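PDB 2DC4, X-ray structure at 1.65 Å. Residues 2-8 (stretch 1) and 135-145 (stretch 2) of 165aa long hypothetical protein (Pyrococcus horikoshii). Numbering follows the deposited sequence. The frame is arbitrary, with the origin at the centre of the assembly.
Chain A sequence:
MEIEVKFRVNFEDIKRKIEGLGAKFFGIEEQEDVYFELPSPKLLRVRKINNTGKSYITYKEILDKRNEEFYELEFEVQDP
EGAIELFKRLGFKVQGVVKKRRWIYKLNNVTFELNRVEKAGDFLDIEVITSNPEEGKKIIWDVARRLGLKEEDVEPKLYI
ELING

Stretch 1, residues 2-8: EIEVKFR
Stretch 2 (135-145) EGKKIIWDVAR

Residues 2-8 form an extended β-strand, with phi between about -78° and -161° and psi between 123° and 150°. Residues 135-145 belong to an α-helix that continues beyond both ends of the stretch, with phi near -65° and psi near -40°; its i to i+4 hydrogen bonds include Ile140 N to Gly136 O at 3.0 Å and Ala144 N to Ile140 O at 2.8 Å. The two run in roughly the same direction, their axes crossing at -32° and approaching to 8.5 Å. Two residues of strand match four of helix: Ile3 CA lies 6.8 Å from Gly136 CA, Val5 CA 7.3 Å from Ile140 CA, and Phe7 CA 9.0 Å from Ala144 CA, so the backbones diverge toward their C-terminal ends.

No hydrogen bond or salt bridge links the stretches; packing of largely apolar side chains buries 354 Å², summed over both. Strand alternation turns Ile3, Val5 and Phe7 toward the helix, while the CA-to-CB bond of Glu4 points away and the side chains of Glu2, Lys6 and Arg8 are out of reach.

At the close end, Gly136 has no side chain to offer, and Ile3 CG2 comes within 4.4 Å of Gly136 C. An ideal CB at this position would point toward the strand and stand 3.7 Å from Ile3 CG2, a normal contact distance, so this contact does not by itself demand glycine. Ile3 (m, m) sets its CG2 4.0 Å from Lys137 CG and 3.8 Å from Ile140 CD1. Lys137 (m, t, t, t) leaves sideways, lending its aliphatic stem to the contact, while its NZ is hydrogen-bonded elsewhere in the structure.

Ile140 (m, t) occupies the middle. Its branched side chain reaches two levels of the strand: CG2 packs 3.6 Å from Val5 CG2, while CD1 also lies 3.8 Å from Glu4 CA. Val5 (t) is compact and β-branched, well suited to a buried strand position, and its CG1 sits 4.2 Å from Trp141 CZ2.

Where the backbones are farther apart, larger side chains span the gap. Phe7 (chi1 m, chi2 82°) directs its ring edge toward the face of Trp141, in an offset edge-to-face pair with centroids of the six-membered rings 5.4 Å apart and planes at 73°; Phe7 CE2 approaches Trp141 CH2 to 3.6 Å. Trp141 (chi1 -81°, chi2 101°) starts sideways, but its long indole brings its end nearer the strand. Ala144 points toward the strand, and its small methyl fits beside the phenyl ring, with CB 3.7 Å from Phe7 CZ.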

# COMPACT_ATOMS: atom_id res chain seq x y z
N GLU A 2 -2.27 -20.58 -2.15
CA GLU A 2 -3.30 -20.40 -3.16
C GLU A 2 -3.24 -21.58 -4.12
O GLU A 2 -2.19 -21.88 -4.69
CB GLU A 2 -3.02 -19.10 -3.93
CG GLU A 2 -4.10 -18.68 -4.92
CD GLU A 2 -3.67 -17.50 -5.78
OE1 GLU A 2 -3.13 -16.52 -5.23
OE2 GLU A 2 -3.88 -17.55 -7.01
N ILE A 3 -4.37 -22.26 -4.29
CA ILE A 3 -4.45 -23.40 -5.21
C ILE A 3 -5.57 -23.13 -6.21
O ILE A 3 -6.72 -22.91 -5.83
CB ILE A 3 -4.74 -24.71 -4.46
CG1 ILE A 3 -3.60 -25.02 -3.49
CG2 ILE A 3 -4.90 -25.86 -5.45
CD1 ILE A 3 -2.24 -25.21 -4.16
N GLU A 4 -5.23 -23.14 -7.49
CA GLU A 4 -6.23 -22.88 -8.50
C GLU A 4 -5.85 -23.37 -9.89
O GLU A 4 -4.67 -23.43 -10.24
CB GLU A 4 -6.51 -21.38 -8.56
CG GLU A 4 -5.26 -20.52 -8.68
CD GLU A 4 -5.58 -19.05 -8.88
OE1 GLU A 4 -6.43 -18.52 -8.14
OE2 GLU A 4 -4.97 -18.43 -9.77
N VAL A 5 -6.86 -23.72 -10.67
CA VAL A 5 -6.66 -24.18 -12.03
C VAL A 5 -7.52 -23.28 -12.92
O VAL A 5 -8.68 -23.00 -12.60
CB VAL A 5 -7.09 -25.64 -12.22
CG1 VAL A 5 -6.81 -26.08 -13.65
CG2 VAL A 5 -6.34 -26.52 -11.23
N LYS A 6 -6.94 -22.82 -14.02
CA LYS A 6 -7.62 -21.93 -14.95
C LYS A 6 -8.03 -22.70 -16.20
O LYS A 6 -7.28 -23.54 -16.69
CB LYS A 6 -6.68 -20.79 -15.35
CG LYS A 6 -7.31 -19.73 -16.25
CD LYS A 6 -6.28 -18.70 -16.70
CE LYS A 6 -5.65 -17.98 -15.52
NZ LYS A 6 -4.63 -16.98 -15.97
N PHE A 7 -9.22 -22.41 -16.70
CA PHE A 7 -9.74 -23.07 -17.90
C PHE A 7 -10.23 -22.06 -18.94
O PHE A 7 -10.82 -21.04 -18.60
CB PHE A 7 -10.92 -23.99 -17.56
CG PHE A 7 -10.59 -25.06 -16.56
CD1 PHE A 7 -10.59 -24.79 -15.19
CD2 PHE A 7 -10.29 -26.35 -16.98
CE1 PHE A 7 -10.29 -25.78 -14.26
CE2 PHE A 7 -9.99 -27.35 -16.06
CZ PHE A 7 -10.00 -27.07 -14.70
N ARG A 8 -9.98 -22.36 -20.21
CA ARG A 8 -10.45 -21.49 -21.29
C ARG A 8 -11.87 -22.01 -21.49
O ARG A 8 -12.07 -23.22 -21.68
CB ARG A 8 -9.60 -21.69 -22.54
CG ARG A 8 -9.37 -20.44 -23.36
CD ARG A 8 -8.09 -20.57 -24.19
NE ARG A 8 -7.53 -19.26 -24.50
CZ ARG A 8 -6.23 -19.00 -24.54
NH1 ARG A 8 -5.36 -19.96 -24.28
NH2 ARG A 8 -5.80 -17.78 -24.81
N GLU A 135 -4.69 -32.59 -2.06
CA GLU A 135 -6.11 -32.80 -1.82
C GLU A 135 -6.91 -31.68 -2.47
O GLU A 135 -8.03 -31.89 -2.93
CB GLU A 135 -6.39 -32.84 -0.31
CG GLU A 135 -7.86 -32.97 0.06
CD GLU A 135 -8.08 -32.99 1.57
OE1 GLU A 135 -7.56 -33.91 2.24
OE2 GLU A 135 -8.76 -32.09 2.08
N GLY A 136 -6.33 -30.49 -2.49
CA GLY A 136 -7.00 -29.35 -3.08
C GLY A 136 -7.18 -29.52 -4.57
O GLY A 136 -8.26 -29.28 -5.11
N LYS A 137 -6.12 -29.95 -5.24
CA LYS A 137 -6.20 -30.16 -6.68
C LYS A 137 -7.20 -31.26 -7.02
O LYS A 137 -7.86 -31.21 -8.05
CB LYS A 137 -4.82 -30.49 -7.26
CG LYS A 137 -3.85 -29.32 -7.21
CD LYS A 137 -2.62 -29.56 -8.08
CE LYS A 137 -1.72 -28.34 -8.09
NZ LYS A 137 -0.58 -28.49 -9.04
N LYS A 138 -7.31 -32.25 -6.14
CA LYS A 138 -8.26 -33.34 -6.36
C LYS A 138 -9.68 -32.80 -6.29
O LYS A 138 -10.56 -33.23 -7.05
CB LYS A 138 -8.07 -34.44 -5.30
CG LYS A 138 -6.72 -35.14 -5.36
CD LYS A 138 -6.62 -36.22 -4.29
CE LYS A 138 -5.30 -36.98 -4.39
NZ LYS A 138 -5.24 -38.10 -3.41
N ILE A 139 -9.90 -31.85 -5.39
CA ILE A 139 -11.23 -31.26 -5.25
C ILE A 139 -11.55 -30.42 -6.48
O ILE A 139 -12.65 -30.48 -7.01
CB ILE A 139 -11.31 -30.37 -3.99
CG1 ILE A 139 -11.19 -31.23 -2.73
CG2 ILE A 139 -12.62 -29.59 -3.99
CD1 ILE A 139 -11.15 -30.43 -1.44
N ILE A 140 -10.57 -29.64 -6.92
CA ILE A 140 -10.75 -28.80 -8.09
C ILE A 140 -11.10 -29.65 -9.30
O ILE A 140 -12.01 -29.32 -10.05
CB ILE A 140 -9.48 -27.97 -8.40
CG1 ILE A 140 -9.35 -26.86 -7.35
CG2 ILE A 140 -9.55 -27.39 -9.81
CD1 ILE A 140 -8.09 -26.03 -7.47
N TRP A 141 -10.40 -30.76 -9.48
CA TRP A 141 -10.69 -31.61 -10.63
C TRP A 141 -12.04 -32.34 -10.55
O TRP A 141 -12.66 -32.57 -11.58
CB TRP A 141 -9.53 -32.57 -10.89
CG TRP A 141 -8.45 -31.87 -11.66
CD1 TRP A 141 -7.29 -31.34 -11.16
CD2 TRP A 141 -8.52 -31.47 -13.03
NE1 TRP A 141 -6.64 -30.64 -12.15
CE2 TRP A 141 -7.37 -30.70 -13.30
CE3 TRP A 141 -9.45 -31.69 -14.06
CZ2 TRP A 141 -7.12 -30.15 -14.56
CZ3 TRP A 141 -9.20 -31.14 -15.32
CH2 TRP A 141 -8.04 -30.38 -15.55
N ASP A 142 -12.50 -32.67 -9.35
CA ASP A 142 -13.81 -33.32 -9.24
C ASP A 142 -14.87 -32.31 -9.68
O ASP A 142 -15.84 -32.65 -10.36
CB ASP A 142 -14.09 -33.76 -7.80
CG ASP A 142 -13.37 -35.05 -7.44
OD1 ASP A 142 -13.21 -35.91 -8.33
OD2 ASP A 142 -12.98 -35.20 -6.27
N VAL A 143 -14.67 -31.05 -9.29
CA VAL A 143 -15.59 -29.98 -9.66
C VAL A 143 -15.50 -29.71 -11.16
O VAL A 143 -16.52 -29.57 -11.83
CB VAL A 143 -15.26 -28.67 -8.90
CG1 VAL A 143 -16.18 -27.55 -9.38
CG2 VAL A 143 -15.42 -28.89 -7.41
N ALA A 144 -14.28 -29.64 -11.68
CA ALA A 144 -14.09 -29.37 -13.10
C ALA A 144 -14.81 -30.40 -13.97
O ALA A 144 -15.52 -30.04 -14.92
CB ALA A 144 -12.60 -29.37 -13.44
N ARG A 145 -14.64 -31.68 -13.65
CA ARG A 145 -15.28 -32.74 -14.42
C ARG A 145 -16.80 -32.67 -14.32
O ARG A 145 -17.53 -33.01 -15.26
CB ARG A 145 -14.78 -34.11 -13.95
CG ARG A 145 -13.27 -34.28 -14.12
CD ARG A 145 -12.85 -35.75 -14.10
NE ARG A 145 -13.13 -36.41 -12.83
CZ ARG A 145 -12.35 -36.36 -11.75
NH1 ARG A 145 -11.21 -35.68 -11.78
NH2 ARG A 145 -12.71 -36.99 -10.64